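Local coordinates for anti-sigma-I factor RsgI2 (Clostridium thermocellum, PDB 4B9P), which probably senses extracellular polysaccharide through this cellulose-binding CBM3 module and holds the sigma factor SigI2 inactive until substrate is bound, at residues I7-Y12 against P25-I30; I37-V42 against G97-G102; D61-T66 against E103-I108. One frame throughout, in Å; residues are numbered along the deposited sequence.

Contact 1: residues I7-Y12 against P25-I30; sequences IELQAY and PRIKLI
Glu8, Gln10 and Tyr12 pair with Ile30, Lys28 and Arg26 as hydrogen-bonded pairs of two antiparallel strands whose axes run at 162°. Each pair closes a ring of two backbone bonds; that from Gln10 N to Lys28 O is 2.9 Å long and nearly straight. Between them lie the non-hydrogen-bonded pairs Leu9 with Leu29 and Ala11 with Ile27, where Ala11 CA comes within 3.1 Å of Arg26 O in a CA-H...O contact.

The Leu9 and Ile27 face is apolar: Leu9 CD2 presses tightly on Ile27 CG2 at 3.5 Å, while Ile7 CD1 meets Leu29 CD1. The opposite face is mixed. Gln10 NE2 donates to Glu8 OE2 at 2.9 Å within its own amide plane, and Ile30 CD1 lies against this bonded pair, 3.7 Å from Gln10 NE2. A water donates to Gln10 OE1 and accepts from Lys28 NZ. Tyr12 and Arg26 run side by side, Tyr12 CZ 3.6 Å from Arg26 CD and the ring and guanidinium planes 72° apart. Arg26 NH1 donates to Tyr12 OH in a long, bent bond (3.2 Å), the hydroxyl tilted out of the guanidinium plane.

This regular ladder belongs to one sheet of the CBM3 beta-sandwich, continued by strand 104-111 beside 25-31 and by 147-148 beside 7-13. Ile7, Leu9 and Ala11 pack on strand 152-156 of the second sheet, and Lys28 makes a cation-pi contact with Tyr104.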
ATOM      1  N   ILE A   7      -0.814 -16.024  -4.480  1.00 20.31           N
ATOM      2  CA  ILE A   7      -1.115 -14.699  -4.977  1.00 20.15           C
ATOM      3  C   ILE A   7       0.098 -14.119  -5.710  1.00 19.82           C
ATOM      4  O   ILE A   7       1.231 -14.601  -5.530  1.00 21.08           O
ATOM      5  CB  ILE A   7      -1.515 -13.737  -3.835  1.00 21.14           C
ATOM      6  CG1 ILE A   7      -0.462 -13.729  -2.729  1.00 21.84           C
ATOM      7  CG2 ILE A   7      -2.918 -14.118  -3.317  1.00 21.16           C
ATOM      8  CD1 ILE A   7      -0.685 -12.702  -1.673  1.00 22.49           C
ATOM      9  N   GLU A   8      -0.152 -13.083  -6.500  1.00 19.63           N
ATOM     10  CA  GLU A   8       0.887 -12.278  -7.078  1.00 20.13           C
ATOM     11  C   GLU A   8       0.546 -10.833  -6.754  1.00 18.60           C
ATOM     12  O   GLU A   8      -0.621 -10.452  -6.814  1.00 19.62           O
ATOM     13  CB  GLU A   8       0.966 -12.489  -8.602  1.00 21.48           C
ATOM     14  CG  GLU A   8       2.050 -11.677  -9.240  1.00 24.62           C
ATOM     15  CD  GLU A   8       2.227 -12.000 -10.701  1.00 29.43           C
ATOM     16  OE1 GLU A   8       2.882 -13.024 -10.990  1.00 35.22           O
ATOM     17  OE2 GLU A   8       1.747 -11.243 -11.574  1.00 28.00           O
ATOM     18  N   LEU A   9       1.550 -10.019  -6.434  1.00 18.91           N
ATOM     19  CA  LEU A   9       1.325  -8.624  -6.113  1.00 17.59           C
ATOM     20  C   LEU A   9       2.096  -7.805  -7.134  1.00 18.19           C
ATOM     21  O   LEU A   9       3.321  -7.960  -7.259  1.00 18.75           O
ATOM     22  CB  LEU A   9       1.798  -8.356  -4.693  1.00 19.10           C
ATOM     23  CG  LEU A   9       1.535  -7.024  -4.007  1.00 21.99           C
ATOM     24  CD1 LEU A   9       2.349  -5.849  -4.593  1.00 21.56           C
ATOM     25  CD2 LEU A   9       0.054  -6.737  -3.873  1.00 24.24           C
ATOM     26  N   GLN A  10       1.381  -6.943  -7.863  1.00 17.02           N
ATOM     27  CA  GLN A  10       1.995  -5.994  -8.783  1.00 16.07           C
ATOM     28  C   GLN A  10       1.819  -4.593  -8.231  1.00 16.84           C
ATOM     29  O   GLN A  10       0.819  -4.318  -7.544  1.00 17.52           O
ATOM     30  CB  GLN A  10       1.430  -6.093 -10.195  1.00 17.86           C
ATOM     31  CG  GLN A  10       1.610  -7.451 -10.778  1.00 18.49           C
ATOM     32  CD  GLN A  10       1.143  -7.513 -12.208  1.00 23.03           C
ATOM     33  OE1 GLN A  10       0.782  -6.509 -12.782  1.00 30.84           O
ATOM     34  NE2 GLN A  10       1.111  -8.707 -12.789  1.00 23.68           N
ATOM     35  N   ALA A  11       2.756  -3.697  -8.506  1.00 16.53           N
ATOM     36  CA  ALA A  11       2.643  -2.341  -7.962  1.00 16.68           C
ATOM     37  C   ALA A  11       3.493  -1.387  -8.777  1.00 16.66           C
ATOM     38  O   ALA A  11       4.396  -1.801  -9.527  1.00 17.35           O
ATOM     39  CB  ALA A  11       3.110  -2.323  -6.514  1.00 17.54           C
ATOM     40  N   TYR A  12       3.236  -0.104  -8.624  1.00 16.13           N
ATOM     41  CA  TYR A  12       4.169   0.912  -9.026  1.00 16.05           C
ATOM     42  C   TYR A  12       3.837   2.181  -8.255  1.00 16.84           C
ATOM     43  O   TYR A  12       2.767   2.294  -7.643  1.00 17.52           O
ATOM     44  CB  TYR A  12       4.142   1.160 -10.547  1.00 17.42           C
ATOM     45  CG  TYR A  12       2.941   1.865 -11.106  1.00 18.16           C
ATOM     46  CD1 TYR A  12       1.724   1.196 -11.256  1.00 19.56           C
ATOM     47  CD2 TYR A  12       3.023   3.185 -11.557  1.00 20.47           C
ATOM     48  CE1 TYR A  12       0.605   1.830 -11.812  1.00 21.48           C
ATOM     49  CE2 TYR A  12       1.921   3.814 -12.109  1.00 22.48           C
ATOM     50  CZ  TYR A  12       0.725   3.136 -12.250  1.00 23.60           C
ATOM     51  OH  TYR A  12      -0.370   3.777 -12.806  1.00 26.48           O
ATOM     52  N   PRO A  25       1.292   4.952  -4.080  1.00 17.09           N
ATOM     53  CA  PRO A  25       1.412   3.545  -4.484  1.00 18.41           C
ATOM     54  C   PRO A  25       0.131   3.051  -5.144  1.00 18.24           C
ATOM     55  O   PRO A  25      -0.993   3.340  -4.669  1.00 18.76           O
ATOM     56  CB  PRO A  25       1.660   2.835  -3.143  1.00 19.20           C
ATOM     57  CG  PRO A  25       0.897   3.646  -2.173  1.00 21.28           C
ATOM     58  CD  PRO A  25       1.017   5.080  -2.637  1.00 18.41           C
ATOM     59  N   ARG A  26       0.295   2.348  -6.260  1.00 17.39           N
ATOM     60  CA  ARG A  26      -0.818   1.693  -6.926  1.00 17.95           C
ATOM     61  C   ARG A  26      -0.540   0.204  -6.881  1.00 16.59           C
ATOM     62  O   ARG A  26       0.586  -0.209  -7.184  1.00 18.60           O
ATOM     63  CB  ARG A  26      -0.936   2.195  -8.352  1.00 19.66           C
ATOM     64  CG  ARG A  26      -1.261   3.676  -8.349  1.00 21.93           C
ATOM     65  CD  ARG A  26      -1.576   4.214  -9.681  1.00 25.56           C
ATOM     66  NE  ARG A  26      -2.155   5.542  -9.527  1.00 26.16           N
ATOM     67  CZ  ARG A  26      -2.736   6.194 -10.519  1.00 28.75           C
ATOM     68  NH1 ARG A  26      -2.768   5.659 -11.730  1.00 33.28           N
ATOM     69  NH2 ARG A  26      -3.277   7.378 -10.307  1.00 29.18           N
ATOM     70  N   ILE A  27      -1.545  -0.593  -6.502  1.00 16.54           N
ATOM     71  CA  ILE A  27      -1.332  -1.994  -6.205  1.00 17.72           C
ATOM     72  C   ILE A  27      -2.389  -2.840  -6.887  1.00 17.87           C
ATOM     73  O   ILE A  27      -3.554  -2.457  -6.953  1.00 19.14           O
ATOM     74  CB  ILE A  27      -1.367  -2.169  -4.670  1.00 20.24           C
ATOM     75  CG1 ILE A  27      -0.161  -1.423  -4.027  1.00 21.50           C
ATOM     76  CG2 ILE A  27      -1.351  -3.602  -4.271  1.00 24.15           C
ATOM     77  CD1 ILE A  27      -0.270  -1.208  -2.493  1.00 23.15           C
ATOM     78  N   LYS A  28      -1.973  -4.002  -7.374  1.00 18.12           N
ATOM     79  CA  LYS A  28      -2.874  -4.976  -7.972  1.00 18.81           C
ATOM     80  C   LYS A  28      -2.576  -6.316  -7.304  1.00 17.18           C
ATOM     81  O   LYS A  28      -1.440  -6.817  -7.406  1.00 19.61           O
ATOM     82  CB  LYS A  28      -2.671  -5.026  -9.479  1.00 21.10           C
ATOM     83  CG  LYS A  28      -3.592  -5.909 -10.246  1.00 24.38           C
ATOM     84  CD  LYS A  28      -3.414  -5.679 -11.769  1.00 26.18           C
ATOM     85  CE  LYS A  28      -4.182  -6.680 -12.577  1.00 33.44           C
ATOM     86  NZ  LYS A  28      -3.948  -6.591 -14.050  1.00 35.61           N
ATOM     87  N   LEU A  29      -3.558  -6.851  -6.600  1.00 18.15           N
ATOM     88  CA  LEU A  29      -3.423  -8.138  -5.941  1.00 19.06           C
ATOM     89  C   LEU A  29      -4.164  -9.169  -6.747  1.00 19.26           C
ATOM     90  O   LEU A  29      -5.376  -9.012  -6.988  1.00 20.09           O
ATOM     91  CB  LEU A  29      -4.077  -8.074  -4.574  1.00 20.73           C
ATOM     92  CG  LEU A  29      -4.223  -9.362  -3.780  1.00 22.60           C
ATOM     93  CD1 LEU A  29      -2.860  -9.890  -3.379  1.00 26.58           C
ATOM     94  CD2 LEU A  29      -5.133  -9.153  -2.563  1.00 26.38           C
ATOM     95  N   ILE A  30      -3.456 -10.198  -7.168  1.00 18.79           N
ATOM     96  CA  ILE A  30      -4.017 -11.196  -8.076  1.00 18.97           C
ATOM     97  C   ILE A  30      -4.027 -12.560  -7.424  1.00 18.10           C
ATOM     98  O   ILE A  30      -3.024 -12.987  -6.854  1.00 19.66           O
ATOM     99  CB  ILE A  30      -3.228 -11.297  -9.414  1.00 19.79           C
ATOM    100  CG1 ILE A  30      -3.090  -9.900 -10.032  1.00 23.32           C
ATOM    101  CG2 ILE A  30      -3.897 -12.288 -10.356  1.00 22.39           C
ATOM    102  CD1 ILE A  30      -1.695  -9.624 -10.526  1.00 27.93           C
TER
HETATM  103  O   HOH W   1      -0.990  -6.057 -14.905  1.00 40.64           O

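Contact 2: residues I37-V42 against G97-G102; sequences ITLSEV and GVLNPG
Leu39 CG stands anti to its carbonyl carbon (chi1 -77°), which places it 4.1 Å from Leu99 CB. The two side chains cross obliquely, and the touching is done mainly by one methyl branch, Leu39 CD2, which lies 3.9 Å from Leu99 CB, with CG behind it. Leu39 CB lies 3.5 Å from Gly97 O.

The backbone gives this contact its order. Ile37 and Leu99 form an antiparallel hydrogen-bonded pair, with Leu99 N donating to Ile37 O at 2.7 Å and Ile37 N returning a bond to Leu99 O. Thr38 and Val98 follow as a non-hydrogen-bonded pair on the other face, where Val98 CG1 approaches Ile37 O at 3.7 Å. A third bond, Leu39 N to Gly97 O at 3.0 Å, extends the ladder to the start of a 3-10 turn. Gly97 O is gripped twice, since a water that accepts from Ser40 N also donates to it at 2.8 Å. The positive phi of Gly97 (93°) belongs to a backbone shape in which a side chain would be jammed against the preceding carbonyl.

Leu99 O takes a further bond from Asn31 ND2, tying the pair to strand 25-31, while Leu39 packs on Phe92 and Ile37 on Ile156. The arrangement is a two-stranded antiparallel ribbon running into a 3-10 turn, closed by Glu41 N to Thr38 O at 3.0 Å, at one end of the CBM3 beta-sandwich and away from its metal sites.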
ATOM      1  N   ILE A  37      -9.971 -16.658  -1.802  1.00 21.40           N
ATOM      2  CA  ILE A  37      -9.381 -15.955  -0.672  1.00 21.67           C
ATOM      3  C   ILE A  37     -10.408 -14.956  -0.139  1.00 21.34           C
ATOM      4  O   ILE A  37     -10.948 -14.149  -0.885  1.00 23.69           O
ATOM      5  CB  ILE A  37      -8.100 -15.211  -1.104  1.00 22.33           C
ATOM      6  CG1 ILE A  37      -7.039 -16.234  -1.551  1.00 22.99           C
ATOM      7  CG2 ILE A  37      -7.566 -14.301   0.045  1.00 24.88           C
ATOM      8  CD1 ILE A  37      -5.873 -15.641  -2.317  1.00 23.50           C
ATOM      9  N   THR A  38     -10.701 -15.029   1.149  1.00 21.08           N
ATOM     10  CA  THR A  38     -11.616 -14.063   1.748  1.00 21.46           C
ATOM     11  C   THR A  38     -10.877 -12.723   1.933  1.00 19.74           C
ATOM     12  O   THR A  38      -9.891 -12.652   2.670  1.00 20.95           O
ATOM     13  CB  THR A  38     -12.120 -14.603   3.103  1.00 23.50           C
ATOM     14  OG1 THR A  38     -12.823 -15.830   2.869  1.00 27.91           O
ATOM     15  CG2 THR A  38     -13.032 -13.586   3.822  1.00 24.52           C
ATOM     16  N   LEU A  39     -11.353 -11.651   1.281  1.00 19.10           N
ATOM     17  CA  LEU A  39     -10.588 -10.417   1.245  1.00 19.25           C
ATOM     18  C   LEU A  39     -10.402  -9.803   2.626  1.00 19.09           C
ATOM     19  O   LEU A  39      -9.370  -9.223   2.895  1.00 19.13           O
ATOM     20  CB  LEU A  39     -11.224  -9.422   0.287  1.00 19.45           C
ATOM     21  CG  LEU A  39     -10.960  -9.731  -1.183  1.00 21.16           C
ATOM     22  CD1 LEU A  39     -11.860  -8.858  -1.998  1.00 24.08           C
ATOM     23  CD2 LEU A  39      -9.484  -9.469  -1.547  1.00 22.08           C
ATOM     24  N   SER A  40     -11.392  -9.912   3.509  1.00 19.40           N
ATOM     25  CA  SER A  40     -11.255  -9.319   4.833  1.00 21.01           C
ATOM     26  C   SER A  40     -10.057  -9.892   5.607  1.00 20.49           C
ATOM     27  O   SER A  40      -9.574  -9.263   6.545  1.00 21.94           O
ATOM     28  CB  SER A  40     -12.541  -9.474   5.642  1.00 21.90           C
ATOM     29  OG  SER A  40     -12.785 -10.851   5.900  1.00 23.55           O
ATOM     30  N   GLU A  41      -9.607 -11.095   5.240  1.00 20.65           N
ATOM     31  CA  GLU A  41      -8.425 -11.718   5.856  1.00 21.36           C
ATOM     32  C   GLU A  41      -7.078 -11.247   5.299  1.00 20.12           C
ATOM     33  O   GLU A  41      -6.038 -11.659   5.812  1.00 21.52           O
ATOM     34  CB  GLU A  41      -8.519 -13.236   5.722  1.00 23.58           C
ATOM     35  CG  GLU A  41      -9.687 -13.827   6.538  1.00 26.99           C
ATOM     36  CD  GLU A  41      -9.472 -13.602   8.047  1.00 35.66           C
ATOM     37  OE1 GLU A  41      -8.535 -14.205   8.616  1.00 39.39           O
ATOM     38  OE2 GLU A  41     -10.207 -12.789   8.663  1.00 41.07           O
ATOM     39  N   VAL A  42      -7.107 -10.387   4.292  1.00 19.06           N
ATOM     40  CA  VAL A  42      -5.880 -10.002   3.589  1.00 17.79           C
ATOM     41  C   VAL A  42      -5.431  -8.626   4.051  1.00 17.21           C
ATOM     42  O   VAL A  42      -6.259  -7.705   4.146  1.00 18.45           O
ATOM     43  CB  VAL A  42      -6.136  -9.914   2.083  1.00 19.13           C
ATOM     44  CG1 VAL A  42      -4.896  -9.454   1.345  1.00 20.07           C
ATOM     45  CG2 VAL A  42      -6.567 -11.278   1.579  1.00 20.37           C
ATOM     46  N   GLY A  97     -16.105  -9.474   0.275  1.00 23.06           N
ATOM     47  CA  GLY A  97     -16.343 -10.683  -0.492  1.00 24.31           C
ATOM     48  C   GLY A  97     -15.078 -11.510  -0.664  1.00 22.03           C
ATOM     49  O   GLY A  97     -14.105 -11.415   0.082  1.00 22.51           O
ATOM     50  N   VAL A  98     -15.110 -12.331  -1.704  1.00 23.66           N
ATOM     51  CA  VAL A  98     -14.106 -13.348  -1.924  1.00 25.83           C
ATOM     52  C   VAL A  98     -13.389 -13.060  -3.225  1.00 25.69           C
ATOM     53  O   VAL A  98     -14.016 -12.671  -4.212  1.00 28.62           O
ATOM     54  CB  VAL A  98     -14.761 -14.748  -1.940  1.00 28.57           C
ATOM     55  CG1 VAL A  98     -13.819 -15.792  -2.472  1.00 30.62           C
ATOM     56  CG2 VAL A  98     -15.216 -15.091  -0.523  1.00 29.23           C
ATOM     57  N   LEU A  99     -12.074 -13.236  -3.216  1.00 24.02           N
ATOM     58  CA  LEU A  99     -11.278 -13.094  -4.417  1.00 22.91           C
ATOM     59  C   LEU A  99     -11.060 -14.498  -4.949  1.00 23.36           C
ATOM     60  O   LEU A  99     -10.291 -15.284  -4.387  1.00 23.27           O
ATOM     61  CB  LEU A  99      -9.957 -12.420  -4.064  1.00 22.74           C
ATOM     62  CG  LEU A  99      -9.171 -11.999  -5.298  1.00 23.78           C
ATOM     63  CD1 LEU A  99      -9.904 -10.878  -6.090  1.00 26.25           C
ATOM     64  CD2 LEU A  99      -7.777 -11.559  -4.893  1.00 25.80           C
ATOM     65  N   ASN A 100     -11.756 -14.833  -6.029  1.00 24.06           N
ATOM     66  CA  ASN A 100     -11.592 -16.150  -6.614  1.00 24.25           C
ATOM     67  C   ASN A 100     -10.354 -16.273  -7.452  1.00 22.13           C
ATOM     68  O   ASN A 100      -9.816 -15.272  -7.913  1.00 21.24           O
ATOM     69  CB  ASN A 100     -12.827 -16.514  -7.431  1.00 27.74           C
ATOM     70  CG  ASN A 100     -14.001 -16.875  -6.539  1.00 33.10           C
ATOM     71  OD1 ASN A 100     -13.859 -17.659  -5.598  1.00 35.05           O
ATOM     72  ND2 ASN A 100     -15.136 -16.252  -6.778  1.00 38.52           N
ATOM     73  N   PRO A 101      -9.905 -17.519  -7.698  1.00 21.45           N
ATOM     74  CA  PRO A 101      -8.747 -17.713  -8.582  1.00 21.33           C
ATOM     75  C   PRO A 101      -8.951 -17.026  -9.944  1.00 20.45           C
ATOM     76  O   PRO A 101      -9.996 -17.161 -10.571  1.00 22.66           O
ATOM     77  CB  PRO A 101      -8.669 -19.247  -8.701  1.00 23.51           C
ATOM     78  CG  PRO A 101      -9.191 -19.710  -7.377  1.00 23.27           C
ATOM     79  CD  PRO A 101     -10.323 -18.779  -7.061  1.00 22.95           C
ATOM     80  N   GLY A 102      -7.941 -16.278 -10.378  1.00 20.97           N
ATOM     81  CA  GLY A 102      -7.992 -15.570 -11.640  1.00 21.74           C
ATOM     82  C   GLY A 102      -8.503 -14.133 -11.497  1.00 22.77           C
ATOM     83  O   GLY A 102      -8.449 -13.355 -12.453  1.00 24.16           O
TER
HETATM   84  O   HOH W   2     -14.139 -10.302   2.683  1.00 23.29           O

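Contact 3: residues D61-T66 against E103-I108; sequences DWSNIT and EYVEII
A classic beta bulge, in which Asp61 and Trp62 both face Ile108, and an ST turn at Ser63 mark the end of edge strand 56-63 where it pairs with strand 104-111. Asp61 N donates to Ile108 O, and Ile108 N to Trp62 O at 2.9 Å.

Beyond the Ser63-Ile107 pair, side chains carry most of the pairing, beside a weak Asn64 N to Glu106 O bond. Asn64 CG lies between its backbone N and carbonyl carbon (chi1 66°), and the amide bridges the backbone of 104-106: OD1 accepts from Glu106 N at 2.8 Å, the donor above the carbonyl plane, while ND2 gives a nearly straight bond to Tyr104 O at 3.0 Å. That oxygen lies in the amide plane, but ND2 stands above the Tyr104 carbonyl plane. Amide and Tyr104 ring are almost parallel, 5° apart, with ND2 3.6 Å from Tyr104 CE1. Ser63 OG donates to Glu106 O at 2.8 Å and accepts from Ile65 N. The edge of the Trp62 six-membered ring meets Glu106, CZ3 lying 3.7 Å from Glu106 CD with the carboxylate turned 80° from the ring; Ile108 CD1 touches Trp62 CE3 at 3.8 Å.

Asp61 forms a salt bridge to Arg110, and Ile65 and Ile107 pack on Phe92. Through the Asn64 amide and Ser63 OG, Tyr104 O, Glu106 N and Glu106 O keep partners as the chain turns away in a type I turn.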
ATOM      1  N   ASP A  61      -8.470   6.477  -3.596  1.00 21.32           N
ATOM      2  CA  ASP A  61      -9.091   7.247  -4.640  1.00 23.92           C
ATOM      3  C   ASP A  61      -9.983   6.384  -5.526  1.00 23.81           C
ATOM      4  O   ASP A  61     -10.983   6.882  -6.052  1.00 26.73           O
ATOM      5  CB  ASP A  61      -8.033   7.950  -5.489  1.00 27.60           C
ATOM      6  CG  ASP A  61      -7.499   9.204  -4.834  0.53 29.57           C
ATOM      7  OD1 ASP A  61      -8.123   9.735  -3.881  0.42 30.45           O
ATOM      8  OD2 ASP A  61      -6.449   9.663  -5.295  0.39 29.16           O
ATOM      9  N   TRP A  62      -9.634   5.113  -5.698  1.00 21.62           N
ATOM     10  CA  TRP A  62     -10.381   4.248  -6.586  1.00 20.84           C
ATOM     11  C   TRP A  62      -9.968   2.817  -6.376  1.00 19.51           C
ATOM     12  O   TRP A  62      -8.803   2.532  -6.083  1.00 19.66           O
ATOM     13  CB  TRP A  62     -10.081   4.605  -8.047  1.00 23.22           C
ATOM     14  CG  TRP A  62     -10.822   3.764  -9.058  1.00 22.96           C
ATOM     15  CD1 TRP A  62     -12.068   4.010  -9.544  1.00 25.42           C
ATOM     16  CD2 TRP A  62     -10.369   2.578  -9.704  1.00 23.24           C
ATOM     17  NE1 TRP A  62     -12.421   3.054 -10.446  1.00 25.86           N
ATOM     18  CE2 TRP A  62     -11.409   2.152 -10.568  1.00 25.60           C
ATOM     19  CE3 TRP A  62      -9.200   1.820  -9.624  1.00 24.88           C
ATOM     20  CZ2 TRP A  62     -11.317   1.019 -11.366  1.00 27.45           C
ATOM     21  CZ3 TRP A  62      -9.113   0.659 -10.433  1.00 24.74           C
ATOM     22  CH2 TRP A  62     -10.170   0.281 -11.278  1.00 27.29           C
ATOM     23  N   SER A  63     -10.918   1.900  -6.531  1.00 18.90           N
ATOM     24  CA  SER A  63     -10.594   0.472  -6.645  1.00 18.66           C
ATOM     25  C   SER A  63     -11.575  -0.114  -7.619  1.00 18.70           C
ATOM     26  O   SER A  63     -12.697   0.397  -7.743  1.00 18.71           O
ATOM     27  CB  SER A  63     -10.757  -0.191  -5.296  1.00 18.44           C
ATOM     28  OG  SER A  63     -10.572  -1.581  -5.408  1.00 19.53           O
ATOM     29  N   ASN A  64     -11.201  -1.202  -8.299  1.00 18.57           N
ATOM     30  CA  ASN A  64     -12.152  -1.899  -9.156  1.00 19.75           C
ATOM     31  C   ASN A  64     -13.285  -2.546  -8.363  1.00 20.53           C
ATOM     32  O   ASN A  64     -14.319  -2.864  -8.962  1.00 23.30           O
ATOM     33  CB  ASN A  64     -11.439  -2.931 -10.052  1.00 20.09           C
ATOM     34  CG  ASN A  64     -10.813  -4.077  -9.276  1.00 20.37           C
ATOM     35  OD1 ASN A  64     -10.289  -3.887  -8.192  1.00 19.67           O
ATOM     36  ND2 ASN A  64     -10.876  -5.267  -9.825  1.00 24.89           N
ATOM     37  N   ILE A  65     -13.152  -2.688  -7.032  1.00 19.25           N
ATOM     38  CA  ILE A  65     -14.275  -3.171  -6.202  1.00 19.40           C
ATOM     39  C   ILE A  65     -14.976  -2.047  -5.457  1.00 19.89           C
ATOM     40  O   ILE A  65     -15.899  -2.293  -4.684  1.00 21.16           O
ATOM     41  CB  ILE A  65     -13.872  -4.313  -5.253  1.00 21.54           C
ATOM     42  CG1 ILE A  65     -12.905  -3.853  -4.161  1.00 20.39           C
ATOM     43  CG2 ILE A  65     -13.286  -5.464  -6.067  1.00 22.55           C
ATOM     44  CD1 ILE A  65     -12.629  -4.921  -3.095  1.00 22.17           C
ATOM     45  N   THR A  66     -14.566  -0.822  -5.788  1.00 20.32           N
ATOM     46  CA  THR A  66     -14.988   0.460  -5.183  1.00 20.79           C
ATOM     47  C   THR A  66     -14.327   0.720  -3.841  1.00 19.58           C
ATOM     48  O   THR A  66     -14.092  -0.189  -3.041  1.00 20.06           O
ATOM     49  CB  THR A  66     -16.515   0.722  -5.141  1.00 20.90           C
ATOM     50  OG1 THR A  66     -17.135  -0.014  -4.061  1.00 22.07           O
ATOM     51  CG2 THR A  66     -17.177   0.425  -6.506  1.00 23.57           C
ATOM     52  N   GLU A 103      -9.016 -13.764 -10.328  1.00 20.61           N
ATOM     53  CA  GLU A 103      -9.527 -12.418 -10.137  1.00 20.90           C
ATOM     54  C   GLU A 103      -8.476 -11.553  -9.484  1.00 19.59           C
ATOM     55  O   GLU A 103      -7.512 -12.050  -8.912  1.00 19.79           O
ATOM     56  CB  GLU A 103     -10.807 -12.434  -9.292  1.00 22.65           C
ATOM     57  CG  GLU A 103     -11.931 -13.187  -9.972  1.00 27.70           C
ATOM     58  CD  GLU A 103     -13.252 -13.048  -9.245  1.00 35.71           C
ATOM     59  OE1 GLU A 103     -13.240 -12.934  -7.975  1.00 38.65           O
ATOM     60  OE2 GLU A 103     -14.289 -13.070  -9.955  1.00 40.46           O
ATOM     61  N   TYR A 104      -8.693 -10.245  -9.557  1.00 20.01           N
ATOM     62  CA  TYR A 104      -7.766  -9.311  -8.947  1.00 18.58           C
ATOM     63  C   TYR A 104      -8.470  -8.131  -8.335  1.00 18.39           C
ATOM     64  O   TYR A 104      -9.609  -7.798  -8.715  1.00 20.62           O
ATOM     65  CB  TYR A 104      -6.710  -8.838  -9.971  1.00 21.31           C
ATOM     66  CG  TYR A 104      -7.271  -7.872 -10.966  1.00 25.27           C
ATOM     67  CD1 TYR A 104      -7.268  -6.503 -10.727  1.00 24.54           C
ATOM     68  CD2 TYR A 104      -7.814  -8.326 -12.153  1.00 30.47           C
ATOM     69  CE1 TYR A 104      -7.800  -5.616 -11.628  1.00 29.61           C
ATOM     70  CE2 TYR A 104      -8.333  -7.450 -13.075  1.00 33.91           C
ATOM     71  CZ  TYR A 104      -8.324  -6.097 -12.810  1.00 34.20           C
ATOM     72  OH  TYR A 104      -8.843  -5.236 -13.743  1.00 38.70           O
ATOM     73  N   VAL A 105      -7.782  -7.486  -7.402  0.62 18.81           N
ATOM     74  CA  VAL A 105      -8.210  -6.182  -6.909  0.62 19.55           C
ATOM     75  C   VAL A 105      -7.123  -5.173  -7.226  0.62 18.12           C
ATOM     76  O   VAL A 105      -5.929  -5.440  -7.020  0.62 17.66           O
ATOM     77  CB  VAL A 105      -8.494  -6.168  -5.377  0.62 19.90           C
ATOM     78  CG1 VAL A 105      -8.903  -4.736  -4.926  0.62 22.01           C
ATOM     79  CG2 VAL A 105      -9.577  -7.164  -5.058  0.62 20.35           C
ATOM     80  N   GLU A 106      -7.546  -4.022  -7.728  1.00 18.59           N
ATOM     81  CA  GLU A 106      -6.645  -2.907  -7.995  1.00 18.37           C
ATOM     82  C   GLU A 106      -7.027  -1.764  -7.052  1.00 18.31           C
ATOM     83  O   GLU A 106      -8.208  -1.452  -6.906  1.00 18.36           O
ATOM     84  CB  GLU A 106      -6.778  -2.472  -9.455  1.00 21.85           C
ATOM     85  CG  GLU A 106      -5.811  -1.361  -9.841  1.00 26.09           C
ATOM     86  CD  GLU A 106      -5.910  -0.965 -11.314  1.00 29.94           C
ATOM     87  OE1 GLU A 106      -6.588  -1.694 -12.087  1.00 35.70           O
ATOM     88  OE2 GLU A 106      -5.315   0.071 -11.692  1.00 31.64           O
ATOM     89  N   ILE A 107      -6.016  -1.156  -6.427  1.00 18.08           N
ATOM     90  CA  ILE A 107      -6.229  -0.120  -5.424  1.00 17.98           C
ATOM     91  C   ILE A 107      -5.329   1.047  -5.744  1.00 17.85           C
ATOM     92  O   ILE A 107      -4.102   0.884  -5.805  1.00 19.08           O
ATOM     93  CB  ILE A 107      -5.931  -0.630  -4.001  1.00 18.17           C
ATOM     94  CG1 ILE A 107      -6.736  -1.903  -3.746  1.00 21.19           C
ATOM     95  CG2 ILE A 107      -6.270   0.453  -2.965  1.00 19.42           C
ATOM     96  CD1 ILE A 107      -6.450  -2.551  -2.477  1.00 26.18           C
ATOM     97  N   ILE A 108      -5.930   2.226  -5.905  1.00 18.07           N
ATOM     98  CA  ILE A 108      -5.203   3.471  -6.139  1.00 18.67           C
ATOM     99  C   ILE A 108      -5.297   4.272  -4.844  1.00 18.47           C
ATOM    100  O   ILE A 108      -6.409   4.588  -4.425  1.00 19.96           O
ATOM    101  CB  ILE A 108      -5.850   4.238  -7.316  1.00 21.32           C
ATOM    102  CG1 ILE A 108      -5.698   3.452  -8.627  1.00 23.43           C
ATOM    103  CG2 ILE A 108      -5.233   5.630  -7.444  1.00 24.36           C
ATOM    104  CD1 ILE A 108      -6.219   4.149  -9.825  1.00 28.55           C
TER

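In the fold
Contacts 1 and 3 belong to one sheet: strands 25-31 and 104-111 are neighbours in it, joined by the probable backbone bonds Leu29 N to Val105 O and Ile27 O to Ile107 N. Contact 1 is the more buried, a regular ladder with an apolar inner face, whereas contact 3 lies at the edge strand, where a bulge and side-chain bonds supplement a short run of pairing. Contact 2 is the most peripheral, its centre about 17 Å from the chain centre, and relies on three backbone bonds and a little leucine packing. It still meets both others: Ile37 touches Ile7, and Leu99 touches Val105. Segment 97-102 leads straight into strand 104-111.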